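Local coordinates for protein glutathione S-transferase omega-like 2 (Saccharomyces cerevisiae, PDB 5LKB) that acts as a one-cysteine thiol transferase on beta-hydroxyethyl disulfide, reduces dehydroascorbate and dimethylarsinic acid, and reacts with glutathionyl-(hydro)quinones, at residues A[37-42]-A[66-71]; A[47-52]-A[157-162]; A[244-249]-A[314-319]; A[251-256]-A[274-279]. One frame throughout, in Å; residues are numbered along the deposited sequence.

Contact 1: A[37-42]-A[66-71]; sequences RYWLYV and GCSVVH
Strands 38-42 and 66-69 run parallel, their axes 4.7 Å apart at closest and turned 24° against each other, with Trp39 paired to Gly66, Leu40 to Cys67, Tyr41 to Ser68 and Val42 to Val69. Four backbone bonds form the ladder: Leu40 N gives to Gly66 O, Ser68 N to Leu40 O, Val42 N to Ser68 O, and Val70 N to Val42 O at 2.9 Å, nearly along that carbonyl's axis. Beyond the first rung a water bridges Tyr38 O and Gly66 N, donating to the carbonyl and accepting from the amide.

On the Trp39 and Tyr41 side, the indole lies flat over the backbone of its partner strand. Gly66 CA sits 3.4 Å from the centroid of the six-membered ring of Trp39, almost on the ring normal, a CH-pi contact that leaves no room for a beta carbon at Gly66. The indole is also tied at its edge: Trp39 NE1 gives a nearly straight bond of 2.8 Å, in the ring plane, to Ser68 OG, which lies anti to its own carbonyl carbon (chi1 -62°). Ser68 CB then meets Tyr41 CD1 at 3.8 Å. On the other side, Val42 CG2 touches both Cys67 SG and Val69 CG2 at 4.0 Å.

The pair belongs to the beta-alpha-beta unit of the thioredoxin-like domain. Helix 47-58, the crossover, packs on the Leu40, Val42 and Cys67 side, Trp98 and His135 meet the Trp39 ring edge-to-face, Glu133 takes the Tyr41 hydroxyl, and antiparallel strand 160-163 flanks strand 38-42.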
# COMPACT_ATOMS: atom_id res chain seq x y z
N ARG A 37 -12.46 41.66 0.61
CA ARG A 37 -11.30 42.11 -0.15
C ARG A 37 -10.37 40.96 -0.54
O ARG A 37 -9.74 40.99 -1.61
CB ARG A 37 -10.49 43.17 0.64
CG ARG A 37 -9.21 43.60 -0.07
CD ARG A 37 -8.55 44.80 0.61
NE ARG A 37 -7.31 45.01 -0.08
CZ ARG A 37 -6.43 45.99 0.20
NH1 ARG A 37 -6.66 46.81 1.22
NH2 ARG A 37 -5.30 46.09 -0.51
N TYR A 38 -10.18 39.99 0.37
CA TYR A 38 -9.24 38.89 0.14
C TYR A 38 -9.97 37.59 -0.17
O TYR A 38 -11.11 37.37 0.26
CB TYR A 38 -8.31 38.76 1.35
CG TYR A 38 -7.55 40.05 1.64
CD1 TYR A 38 -6.41 40.40 0.95
CD2 TYR A 38 -8.00 40.90 2.62
CE1 TYR A 38 -5.73 41.59 1.19
CE2 TYR A 38 -7.35 42.10 2.86
CZ TYR A 38 -6.20 42.41 2.17
OH TYR A 38 -5.48 43.62 2.37
N TRP A 39 -9.25 36.71 -0.86
CA TRP A 39 -9.80 35.45 -1.33
C TRP A 39 -8.74 34.37 -1.11
O TRP A 39 -7.55 34.63 -1.13
CB TRP A 39 -10.11 35.50 -2.84
CG TRP A 39 -11.32 34.68 -3.19
CD1 TRP A 39 -11.35 33.46 -3.79
CD2 TRP A 39 -12.67 35.05 -2.96
NE1 TRP A 39 -12.66 33.04 -3.94
CE2 TRP A 39 -13.48 34.03 -3.44
CE3 TRP A 39 -13.26 36.17 -2.40
CZ2 TRP A 39 -14.86 34.11 -3.39
CZ3 TRP A 39 -14.59 36.23 -2.33
CH2 TRP A 39 -15.41 35.20 -2.82
N LEU A 40 -9.22 33.17 -0.86
CA LEU A 40 -8.36 32.03 -0.58
C LEU A 40 -8.66 30.99 -1.65
O LEU A 40 -9.76 30.41 -1.66
CB LEU A 40 -8.64 31.51 0.85
CG LEU A 40 -7.74 30.34 1.26
CD1 LEU A 40 -6.25 30.85 1.31
CD2 LEU A 40 -8.16 29.81 2.59
N TYR A 41 -7.69 30.72 -2.53
CA TYR A 41 -7.81 29.71 -3.58
C TYR A 41 -7.04 28.47 -3.13
O TYR A 41 -5.87 28.57 -2.77
CB TYR A 41 -7.20 30.20 -4.90
CG TYR A 41 -7.94 31.38 -5.55
CD1 TYR A 41 -9.04 31.15 -6.36
CD2 TYR A 41 -7.54 32.69 -5.33
CE1 TYR A 41 -9.73 32.20 -6.95
CE2 TYR A 41 -8.21 33.73 -5.93
CZ TYR A 41 -9.27 33.48 -6.76
OH TYR A 41 -9.94 34.56 -7.34
N VAL A 42 -7.70 27.30 -3.15
CA VAL A 42 -7.14 26.08 -2.59
C VAL A 42 -7.42 24.92 -3.52
O VAL A 42 -8.24 25.00 -4.44
CB VAL A 42 -7.75 25.73 -1.22
CG1 VAL A 42 -7.59 26.87 -0.24
CG2 VAL A 42 -9.22 25.42 -1.35
N GLY A 66 -13.54 34.89 1.08
CA GLY A 66 -14.19 33.89 0.24
C GLY A 66 -13.22 32.80 -0.10
O GLY A 66 -12.02 32.99 -0.02
N CYS A 67 -13.74 31.67 -0.61
CA CYS A 67 -12.88 30.57 -1.03
C CYS A 67 -13.36 29.96 -2.34
O CYS A 67 -14.58 29.84 -2.55
CB CYS A 67 -12.92 29.53 0.06
SG CYS A 67 -12.11 27.93 -0.26
N SER A 68 -12.41 29.56 -3.17
CA SER A 68 -12.68 28.88 -4.42
C SER A 68 -11.74 27.68 -4.48
O SER A 68 -10.65 27.72 -3.89
CB SER A 68 -12.48 29.74 -5.64
OG SER A 68 -13.44 30.83 -5.55
N VAL A 69 -12.13 26.64 -5.21
CA VAL A 69 -11.45 25.33 -5.16
C VAL A 69 -11.10 24.87 -6.57
O VAL A 69 -11.98 24.73 -7.43
CB VAL A 69 -12.31 24.29 -4.44
CG1 VAL A 69 -11.49 23.01 -4.33
CG2 VAL A 69 -12.74 24.76 -3.11
N VAL A 70 -9.81 24.61 -6.82
CA VAL A 70 -9.37 24.04 -8.07
C VAL A 70 -9.76 22.57 -8.18
O VAL A 70 -10.04 21.91 -7.17
CB VAL A 70 -7.85 24.20 -8.27
CG1 VAL A 70 -7.50 25.72 -8.40
CG2 VAL A 70 -7.03 23.54 -7.20
N HIS A 71 -9.71 22.07 -9.41
CA HIS A 71 -9.93 20.66 -9.71
C HIS A 71 -8.86 19.84 -9.03
O HIS A 71 -7.72 20.27 -8.86
CB HIS A 71 -9.88 20.45 -11.21
CG HIS A 71 -10.57 19.23 -11.71
ND1 HIS A 71 -10.04 17.97 -11.57
CD2 HIS A 71 -11.73 19.08 -12.40
CE1 HIS A 71 -10.84 17.10 -12.15
NE2 HIS A 71 -11.87 17.75 -12.67
O HOH W 1 -13.77 38.10 0.68

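Contact 2: A[47-52]-A[157-162]; sequences PWAHRT and TVPVLW
The first turns of helix 47-58 come up against the bend before strand 160-163, with Ala49 CA and Pro159 CA 4.6 Å apart where the backbones are nearest. Pro159 follows a cis peptide bond and presents its ring to the helix. Its CD reaches the backbone at Ala49 N, 3.7 Å away, while its CB meets Ala49 CB at 3.9 Å. One turn on, Thr52 crosses the ring obliquely and lays CG2 4.0 Å from Pro159 CG. The hydroxyl of Thr52 turns back on its own helix: OG1, placed between backbone N and carbonyl carbon (chi1 72°), gives a 2.8 Å bond to a lone pair of Ala49 O. An alanine in place of Thr52 would remove both CG2 and OG1, and would probably loosen the packing on the proline ring and lose this bond.

The cis-proline loop is a hallmark of the thioredoxin fold, and here Val158, which binds glutathione, stands directly before the proline. Trp48, whose side chain lies close to that of the nucleophile Cys46, touches Pro159 CD through its CB. Apolar, van der Waals packing, without a hydrogen bond between the segments, sets the glutathione-binding loop beside the start of the helix that follows Cys46.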
# COMPACT_ATOMS: atom_id res chain seq x y z
N PRO A 47 -2.38 19.17 1.32
CA PRO A 47 -2.32 19.31 2.77
C PRO A 47 -1.85 20.69 3.22
O PRO A 47 -2.08 21.08 4.38
CB PRO A 47 -1.29 18.22 3.17
CG PRO A 47 -0.40 18.12 2.02
CD PRO A 47 -1.29 18.27 0.82
N TRP A 48 -1.12 21.37 2.34
CA TRP A 48 -0.66 22.73 2.63
C TRP A 48 -1.86 23.67 2.61
O TRP A 48 -2.09 24.45 3.56
CB TRP A 48 0.44 23.08 1.60
CG TRP A 48 1.50 22.04 1.38
CD1 TRP A 48 1.57 21.18 0.33
CD2 TRP A 48 2.54 21.63 2.29
NE1 TRP A 48 2.58 20.28 0.50
CE2 TRP A 48 3.22 20.55 1.68
CE3 TRP A 48 3.00 22.10 3.52
CZ2 TRP A 48 4.32 19.95 2.27
CZ3 TRP A 48 4.09 21.52 4.09
CH2 TRP A 48 4.75 20.43 3.46
N ALA A 49 -2.63 23.62 1.51
CA ALA A 49 -3.85 24.42 1.42
C ALA A 49 -4.85 24.03 2.50
O ALA A 49 -5.58 24.87 3.02
CB ALA A 49 -4.45 24.26 0.03
N HIS A 50 -4.90 22.74 2.85
CA HIS A 50 -5.82 22.29 3.87
C HIS A 50 -5.57 23.04 5.18
O HIS A 50 -6.49 23.32 5.91
CB HIS A 50 -5.75 20.76 4.00
CG HIS A 50 -6.85 20.12 4.79
ND1 HIS A 50 -6.93 18.74 4.97
CD2 HIS A 50 -7.96 20.65 5.36
CE1 HIS A 50 -8.03 18.47 5.65
NE2 HIS A 50 -8.68 19.61 5.88
N ARG A 51 -4.32 23.35 5.51
CA ARG A 51 -4.01 24.08 6.73
C ARG A 51 -4.80 25.35 6.77
O ARG A 51 -5.31 25.71 7.83
CB ARG A 51 -2.54 24.46 6.79
CG ARG A 51 -1.49 23.31 6.76
CD ARG A 51 -0.15 23.94 6.50
NE ARG A 51 0.95 23.07 6.89
CZ ARG A 51 2.21 23.46 6.92
NH1 ARG A 51 2.50 24.73 6.61
NH2 ARG A 51 3.15 22.61 7.29
N THR A 52 -4.90 26.01 5.63
CA THR A 52 -5.54 27.32 5.60
C THR A 52 -7.05 27.22 5.71
O THR A 52 -7.68 28.12 6.27
CB THR A 52 -5.11 28.11 4.36
OG1 THR A 52 -5.67 27.63 3.15
CG2 THR A 52 -3.62 28.15 4.19
N THR A 157 1.58 27.08 -7.36
CA THR A 157 1.15 26.25 -6.24
C THR A 157 -0.10 26.80 -5.57
O THR A 157 -0.45 27.98 -5.70
CB THR A 157 2.25 26.15 -5.18
OG1 THR A 157 2.70 27.48 -4.83
CG2 THR A 157 3.44 25.36 -5.70
N VAL A 158 -0.83 25.88 -4.88
CA VAL A 158 -1.86 26.26 -3.89
C VAL A 158 -1.27 26.11 -2.50
O VAL A 158 -0.35 25.34 -2.31
CB VAL A 158 -3.18 25.46 -4.04
CG1 VAL A 158 -3.84 25.79 -5.35
CG2 VAL A 158 -2.90 23.94 -3.96
N PRO A 159 -1.80 26.82 -1.51
CA PRO A 159 -2.87 27.82 -1.49
C PRO A 159 -2.39 29.20 -1.99
O PRO A 159 -1.18 29.51 -1.91
CB PRO A 159 -3.20 27.92 -0.01
CG PRO A 159 -1.96 27.70 0.63
CD PRO A 159 -1.25 26.67 -0.16
N VAL A 160 -3.34 30.02 -2.40
CA VAL A 160 -3.08 31.40 -2.77
C VAL A 160 -4.00 32.30 -1.96
O VAL A 160 -5.23 32.13 -2.00
CB VAL A 160 -3.27 31.61 -4.27
CG1 VAL A 160 -3.22 33.11 -4.60
CG2 VAL A 160 -2.20 30.87 -5.08
N LEU A 161 -3.41 33.27 -1.24
CA LEU A 161 -4.17 34.33 -0.56
C LEU A 161 -4.07 35.60 -1.43
O LEU A 161 -2.97 36.09 -1.69
CB LEU A 161 -3.64 34.55 0.84
CG LEU A 161 -4.31 35.68 1.62
CD1 LEU A 161 -5.78 35.34 1.89
CD2 LEU A 161 -3.57 35.95 2.90
N TRP A 162 -5.20 35.99 -1.99
CA TRP A 162 -5.34 36.93 -3.12
C TRP A 162 -5.99 38.22 -2.63
O TRP A 162 -6.94 38.19 -1.85
CB TRP A 162 -6.28 36.35 -4.15
CG TRP A 162 -6.53 37.20 -5.42
CD1 TRP A 162 -7.67 37.91 -5.72
CD2 TRP A 162 -5.65 37.37 -6.53
NE1 TRP A 162 -7.55 38.46 -6.96
CE2 TRP A 162 -6.31 38.20 -7.47
CE3 TRP A 162 -4.38 36.92 -6.83
CZ2 TRP A 162 -5.74 38.54 -8.71
CZ3 TRP A 162 -3.80 37.28 -8.06
CH2 TRP A 162 -4.48 38.12 -8.96

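Contact 3: A[244-249]-A[314-319]; sequences EHLDKV and AGYPFI
Ile319 lies at the apolar centre, its CG1 3.9 Å from Val249 CG1 and its CD1 4.1 Å from Leu246 CD2. This is helix-to-helix packing inside the all-helical C-terminal domain of the glutathione transferase fold: the long helix 232-264 meets the start of helix 317-329 and the turn that leads into it. Ile319 CG1 points anti to the carbonyl carbon (chi1 -62°) and its chain continues extended, so CD1 reaches between Leu246 and Val249 and stops 3.7 Å from the backbone oxygen Leu246 O. Ile319 crosses each of these two side chains at about a right angle. Behind them, Val294 and Phe297 of helix 285-304 cover Ile319 and Leu246, respectively, and Trp214 of helix 205-220 adjoins Val249.

Farther out stands Tyr316, the N-cap residue of helix 317-329, where the chain breaks between that helix and helix 312-315. Its ring, likewise crossing Leu246 at about a right angle, receives Leu246 CB in an off-centre CH-pi contact; the nearest approach is 3.7 Å, from CB to Tyr316 CZ. The first two backbone N-H groups after Pro317, those of Phe318 and Ile319, go to the carboxylate of Glu250, a further polar tie to helix 232-264.

Asp247 marks the exposed margin. Its CB points away from the other segment, but the carboxylate swings back to the phenol, their planes 37° apart. Tyr316 OH donates a hydrogen bond of 2.8 Å to Asp247 OD1, which it meets from above the carboxylate plane, 44° out of it.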
# COMPACT_ATOMS: atom_id res chain seq x y z
N GLU A 244 10.76 7.25 11.68
CA GLU A 244 11.51 7.60 12.89
C GLU A 244 10.85 8.79 13.58
O GLU A 244 10.73 8.82 14.82
CB GLU A 244 12.95 7.92 12.53
CG GLU A 244 13.81 8.47 13.64
CD GLU A 244 15.18 8.89 13.12
OE1 GLU A 244 15.58 8.42 12.04
OE2 GLU A 244 15.83 9.73 13.78
N HIS A 245 10.34 9.72 12.79
CA HIS A 245 9.70 10.90 13.34
C HIS A 245 8.26 10.68 13.72
O HIS A 245 7.77 11.32 14.66
CB HIS A 245 9.94 12.10 12.46
CG HIS A 245 11.36 12.54 12.54
ND1 HIS A 245 12.34 11.96 11.77
CD2 HIS A 245 11.97 13.45 13.35
CE1 HIS A 245 13.50 12.53 12.07
NE2 HIS A 245 13.30 13.45 13.01
N LEU A 246 7.55 9.78 13.04
CA LEU A 246 6.25 9.40 13.58
C LEU A 246 6.40 8.73 14.95
O LEU A 246 5.56 8.91 15.84
CB LEU A 246 5.51 8.45 12.62
CG LEU A 246 4.99 8.99 11.28
CD1 LEU A 246 4.50 7.87 10.38
CD2 LEU A 246 3.92 10.02 11.49
N ASP A 247 7.46 7.94 15.13
CA ASP A 247 7.75 7.37 16.43
C ASP A 247 7.91 8.46 17.48
O ASP A 247 7.41 8.31 18.59
CB ASP A 247 9.00 6.51 16.37
CG ASP A 247 8.79 5.24 15.56
OD1 ASP A 247 7.62 4.84 15.33
OD2 ASP A 247 9.84 4.63 15.25
N LYS A 248 8.56 9.57 17.10
CA LYS A 248 8.74 10.71 18.02
C LYS A 248 7.40 11.33 18.41
O LYS A 248 7.16 11.58 19.61
CB LYS A 248 9.69 11.75 17.42
CG LYS A 248 11.11 11.23 17.34
CD LYS A 248 12.10 12.27 16.86
CE LYS A 248 13.42 11.62 16.46
NZ LYS A 248 14.41 12.75 16.18
N VAL A 249 6.52 11.54 17.43
CA VAL A 249 5.19 12.09 17.70
C VAL A 249 4.40 11.16 18.59
O VAL A 249 3.72 11.58 19.53
CB VAL A 249 4.45 12.38 16.39
CG1 VAL A 249 2.98 12.85 16.68
CG2 VAL A 249 5.18 13.36 15.57
N ALA A 314 -3.03 0.91 12.15
CA ALA A 314 -2.50 -0.33 12.69
C ALA A 314 -1.30 -0.13 13.59
O ALA A 314 -1.10 -0.93 14.50
CB ALA A 314 -2.04 -1.24 11.55
N GLY A 315 -0.49 0.92 13.35
CA GLY A 315 0.81 0.99 13.97
C GLY A 315 1.05 2.10 14.98
O GLY A 315 2.06 2.11 15.67
N TYR A 316 0.15 3.07 15.02
CA TYR A 316 0.36 4.28 15.80
C TYR A 316 -0.88 4.60 16.63
O TYR A 316 -1.64 5.52 16.30
CB TYR A 316 0.75 5.46 14.91
CG TYR A 316 2.14 5.31 14.41
CD1 TYR A 316 3.24 5.60 15.21
CD2 TYR A 316 2.38 4.82 13.13
CE1 TYR A 316 4.51 5.43 14.78
CE2 TYR A 316 3.68 4.60 12.69
CZ TYR A 316 4.76 4.93 13.52
OH TYR A 316 6.03 4.74 13.08
N PRO A 317 -1.11 3.89 17.73
CA PRO A 317 -2.38 4.05 18.45
C PRO A 317 -2.64 5.46 19.00
O PRO A 317 -3.79 5.92 18.96
CB PRO A 317 -2.31 3.01 19.58
CG PRO A 317 -1.03 2.34 19.44
CD PRO A 317 -0.24 2.85 18.30
N PHE A 318 -1.61 6.15 19.49
CA PHE A 318 -1.86 7.47 20.04
C PHE A 318 -2.08 8.51 18.94
O PHE A 318 -2.98 9.35 19.05
CB PHE A 318 -0.80 7.84 21.09
CG PHE A 318 -0.95 7.00 22.32
CD1 PHE A 318 -1.99 7.25 23.21
CD2 PHE A 318 -0.13 5.90 22.54
CE1 PHE A 318 -2.19 6.47 24.29
CE2 PHE A 318 -0.34 5.10 23.65
CZ PHE A 318 -1.37 5.40 24.53
N ILE A 319 -1.26 8.50 17.88
CA ILE A 319 -1.59 9.35 16.73
C ILE A 319 -2.99 9.02 16.20
O ILE A 319 -3.74 9.93 15.82
CB ILE A 319 -0.52 9.22 15.63
CG1 ILE A 319 0.88 9.67 16.09
CG2 ILE A 319 -0.95 9.98 14.40
CD1 ILE A 319 2.01 9.41 15.10

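Contact 4: A[251-256]-A[274-279]; sequences KILSDK and GEFFTV
Lys256 NZ makes one hydrogen bond across this contact, to Phe277 O at 2.9 Å, and a second carbonyl oxygen, Thr278 O, lies 3.5 Å from NZ. The ammonium stands above the plane of the Phe277 carbonyl, 36° out of it. Bends at chi2 and chi4 (142° and -76°) curl the lysine chain down to the loop, so that CE passes 3.3 Å from Thr278 O. Replacing Lys256 by an alanine would remove the ammonium and the chain beyond CB, and would probably leave the Phe277 carbonyl without this donor and the loop less firmly held.

The contact belongs to the helical C-terminal domain, where loop 274-279, between helices 269-273 and 285-304, folds back on the long helix 232-264. Phe276, its CG anti to the backbone N, reaches the helix edge-on: CE1 lies 3.3 Å from Leu253 O, which sits in the ring plane. Leu253 crosses that ring at about a right angle, with CB 4.0 Å from Phe276 CZ. Its CD2 reaches farther along the loop, to Phe277 O and to Thr278 CG2. The hydroxyl of Thr278 is bonded to Asp287 of helix 285-304, and Ile252 CG2 touches Thr278 O at 3.7 Å.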
# COMPACT_ATOMS: atom_id res chain seq x y z
N LYS A 251 5.42 8.95 20.76
CA LYS A 251 5.97 9.03 22.12
C LYS A 251 5.44 10.26 22.86
O LYS A 251 4.95 10.15 24.00
CB LYS A 251 7.51 9.03 22.06
CG LYS A 251 8.20 9.24 23.41
CD LYS A 251 7.87 8.18 24.41
CE LYS A 251 8.74 8.33 25.70
NZ LYS A 251 8.04 7.74 26.90
N ILE A 252 5.43 11.40 22.19
CA ILE A 252 4.91 12.62 22.79
C ILE A 252 3.47 12.43 23.21
O ILE A 252 3.06 12.76 24.33
CB ILE A 252 5.04 13.79 21.81
CG1 ILE A 252 6.50 14.27 21.73
CG2 ILE A 252 4.13 15.00 22.22
CD1 ILE A 252 6.74 15.25 20.61
N LEU A 253 2.65 11.91 22.28
CA LEU A 253 1.24 11.71 22.57
C LEU A 253 0.99 10.61 23.60
O LEU A 253 0.06 10.72 24.40
CB LEU A 253 0.48 11.42 21.27
CG LEU A 253 0.43 12.56 20.30
CD1 LEU A 253 -0.25 12.19 19.02
CD2 LEU A 253 -0.31 13.77 20.92
N SER A 254 1.79 9.52 23.59
CA SER A 254 1.65 8.48 24.59
C SER A 254 1.94 9.02 25.99
O SER A 254 1.19 8.78 26.94
CB SER A 254 2.59 7.33 24.25
OG SER A 254 2.59 6.26 25.23
N ASP A 255 3.03 9.77 26.13
CA ASP A 255 3.35 10.39 27.41
C ASP A 255 2.22 11.33 27.85
O ASP A 255 1.80 11.31 29.02
CB ASP A 255 4.68 11.13 27.30
CG ASP A 255 5.88 10.20 27.29
OD1 ASP A 255 5.70 8.99 27.61
OD2 ASP A 255 6.99 10.68 26.96
N LYS A 256 1.69 12.13 26.93
CA LYS A 256 0.60 13.04 27.27
C LYS A 256 -0.66 12.28 27.69
O LYS A 256 -1.33 12.65 28.67
CB LYS A 256 0.33 14.00 26.12
CG LYS A 256 1.07 15.31 26.25
CD LYS A 256 1.54 15.75 24.91
CE LYS A 256 2.03 17.17 24.88
NZ LYS A 256 0.86 18.09 24.89
N GLY A 274 -10.29 16.36 25.61
CA GLY A 274 -10.34 17.81 25.63
C GLY A 274 -8.99 18.47 25.84
O GLY A 274 -8.88 19.68 25.61
N GLU A 275 -7.98 17.72 26.27
CA GLU A 275 -6.64 18.23 26.44
C GLU A 275 -5.60 17.44 25.67
O GLU A 275 -4.40 17.63 25.88
CB GLU A 275 -6.30 18.28 27.93
CG GLU A 275 -7.09 19.42 28.65
CD GLU A 275 -7.27 19.17 30.16
OE1 GLU A 275 -8.40 19.41 30.69
OE2 GLU A 275 -6.30 18.71 30.78
N PHE A 276 -6.03 16.57 24.75
CA PHE A 276 -5.10 15.60 24.11
C PHE A 276 -4.58 16.19 22.80
O PHE A 276 -5.16 15.96 21.74
CB PHE A 276 -5.80 14.26 23.93
CG PHE A 276 -4.91 13.18 23.40
CD1 PHE A 276 -3.67 12.90 23.98
CD2 PHE A 276 -5.33 12.41 22.33
CE1 PHE A 276 -2.84 11.88 23.45
CE2 PHE A 276 -4.54 11.39 21.84
CZ PHE A 276 -3.30 11.10 22.40
N PHE A 277 -3.49 16.97 22.86
CA PHE A 277 -2.93 17.71 21.73
C PHE A 277 -1.41 17.61 21.73
O PHE A 277 -0.79 17.20 22.71
CB PHE A 277 -3.36 19.21 21.76
CG PHE A 277 -4.84 19.40 21.80
CD1 PHE A 277 -5.58 19.28 20.64
CD2 PHE A 277 -5.51 19.66 22.99
CE1 PHE A 277 -6.94 19.45 20.64
CE2 PHE A 277 -6.86 19.82 22.99
CZ PHE A 277 -7.59 19.71 21.80
N THR A 278 -0.82 17.93 20.59
CA THR A 278 0.62 17.73 20.40
C THR A 278 1.45 18.66 21.29
O THR A 278 2.48 18.24 21.83
CB THR A 278 1.06 17.90 18.94
OG1 THR A 278 0.57 19.14 18.39
CG2 THR A 278 0.56 16.70 18.09
N VAL A 279 1.02 19.92 21.42
CA VAL A 279 1.78 20.94 22.15
C VAL A 279 0.85 21.53 23.21
O VAL A 279 -0.25 22.01 22.90
CB VAL A 279 2.33 22.02 21.21
CG1 VAL A 279 3.04 23.12 22.00
CG2 VAL A 279 3.27 21.40 20.28

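In the fold
Contacts 1 and 2 belong to the thioredoxin-like domain and touch: both reach the same sheet, and helix 47-58 of contact 2 is the crossover between the two strands of contact 1. Both are core contacts, contact 2 with only Trp48 partly exposed. Backbone bonds hold contact 1; contact 2, about 9 Å away between centres, holds part of the glutathione site (Val158) and relies on van der Waals packing without a hydrogen bond across it. Contacts 3 and 4 share helix 232-264 in the C-terminal domain, joined where Phe318 packs on Leu253 and Ser254. Away from the annotated sites, both have buried apolar centres and more exposed margins with a charged residue, Asp247 or Lys256.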